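Local coordinates for protein dimethyl-sulfide monooxygenase (Hyphomicrobium sulfonivorans, PDB 6AK1) that oxidises dimethyl sulfide to methanethiol and formaldehyde with NADH and oxygen, as the FMN-dependent large subunit of a two-component flavin monooxygenase, at residues A[189-193]-A[194-198]. Residues are numbered along the deposited sequence; the frame is centred on the assembly and turned at random.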
# COMPACT_ATOMS: atom_id res chain seq x y z
N VAL A 189 17.93 33.70 12.09
CA VAL A 189 17.28 33.34 10.84
C VAL A 189 16.88 31.87 10.92
O VAL A 189 17.74 30.98 10.98
CB VAL A 189 18.19 33.61 9.63
CG1 VAL A 189 17.53 33.15 8.34
CG2 VAL A 189 18.54 35.12 9.57
N PHE A 190 15.58 31.60 10.92
CA PHE A 190 15.15 30.22 10.85
C PHE A 190 15.15 29.73 9.41
O PHE A 190 15.72 28.68 9.10
CB PHE A 190 13.77 30.04 11.49
CG PHE A 190 13.46 28.60 11.81
CD1 PHE A 190 12.96 27.76 10.83
CD2 PHE A 190 13.73 28.07 13.06
CE1 PHE A 190 12.69 26.42 11.12
CE2 PHE A 190 13.47 26.73 13.35
CZ PHE A 190 12.96 25.91 12.38
N THR A 191 14.52 30.48 8.50
CA THR A 191 14.49 30.17 7.08
C THR A 191 14.83 31.42 6.27
O THR A 191 14.37 32.53 6.59
CB THR A 191 13.11 29.63 6.64
OG1 THR A 191 12.78 28.47 7.41
CG2 THR A 191 13.10 29.26 5.16
N ASP A 192 15.62 31.25 5.22
CA ASP A 192 15.93 32.33 4.30
C ASP A 192 14.85 32.35 3.22
O ASP A 192 14.82 31.50 2.33
CB ASP A 192 17.32 32.15 3.70
CG ASP A 192 17.68 33.24 2.65
OD1 ASP A 192 16.88 34.19 2.43
OD2 ASP A 192 18.75 33.10 2.05
N GLY A 193 13.97 33.36 3.28
CA GLY A 193 12.82 33.48 2.41
C GLY A 193 13.15 33.69 0.93
O GLY A 193 12.23 33.61 0.11
N SER A 194 14.41 33.95 0.58
CA SER A 194 14.77 34.01 -0.83
C SER A 194 15.05 32.63 -1.42
O SER A 194 15.26 32.52 -2.63
CB SER A 194 15.99 34.92 -1.05
OG SER A 194 17.19 34.31 -0.59
N LYS A 195 15.05 31.59 -0.59
CA LYS A 195 15.20 30.22 -1.06
C LYS A 195 13.90 29.43 -0.92
O LYS A 195 13.92 28.20 -1.04
CB LYS A 195 16.33 29.52 -0.30
CG LYS A 195 17.70 29.67 -0.94
CD LYS A 195 18.24 31.06 -0.79
CE LYS A 195 19.67 31.12 -1.29
NZ LYS A 195 20.50 30.10 -0.60
N VAL A 196 12.80 30.10 -0.63
CA VAL A 196 11.47 29.50 -0.60
C VAL A 196 10.69 30.05 -1.78
O VAL A 196 10.71 31.26 -2.04
CB VAL A 196 10.76 29.79 0.73
CG1 VAL A 196 9.32 29.25 0.73
CG2 VAL A 196 11.56 29.19 1.88
N HIS A 197 9.99 29.18 -2.51
CA HIS A 197 9.45 29.55 -3.80
C HIS A 197 7.96 29.19 -3.89
O HIS A 197 7.60 28.03 -3.67
CB HIS A 197 10.23 28.85 -4.93
CG HIS A 197 11.70 29.15 -4.90
ND1 HIS A 197 12.25 30.25 -5.52
CD2 HIS A 197 12.73 28.50 -4.31
CE1 HIS A 197 13.56 30.26 -5.32
NE2 HIS A 197 13.88 29.21 -4.59
N PRO A 198 7.10 30.15 -4.20
CA PRO A 198 5.75 29.77 -4.64
C PRO A 198 5.86 28.88 -5.87
O PRO A 198 6.68 29.12 -6.76
CB PRO A 198 5.08 31.12 -4.95
CG PRO A 198 6.19 32.14 -5.02
CD PRO A 198 7.33 31.61 -4.20
O HOH W 1 20.89 31.46 1.84
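Asp192 OD1 accepts two hydrogen bonds from Ser194, and both donors come from above the carboxylate plane, on one face. Ser194 OG donates at 3.0 Å from Asp192 OD1. Ser194 N lies 3.1 Å from Asp192 OD1, with a nearly straight N-H (166°). The bond from Ser194 N to Asp192 OD1 makes an Asx turn. CG of Asp192 stands anti to its own backbone N (chi1 177°), which carries the carboxylate forward along the chain to Ser194. The same residue also closes a beta turn over 192-195, because Lys195 N donates to Asp192 O at 2.9 Å. Asp192 OD2 faces the Lys195 chain, with Lys195 CD at 3.5 Å. Lys195 NZ is 4.4 Å from Asp192 OD2, too far for a direct salt bridge; one water donates to OD2 and accepts from NZ. The direct salt bridge of Lys195 runs to Asp179 instead. With alanine in place of Asp192, Ser194 N and OG would probably lose this acceptor and Lys195 its water-bridged partner, leaving it Asp179. The Thr191 and Val196 side chains cross at about a right angle, with their CG2 methyls 3.6 Å apart. The turn carries the chain out of strand 189-191, which pairs antiparallel with strand 181-184, and into the loop leading to strand 201-202. It sits at the surface, far from the residues that probably bind FMN, and backbone bonds tie its Gly193 to Ala463 and Lys195 to Glu177.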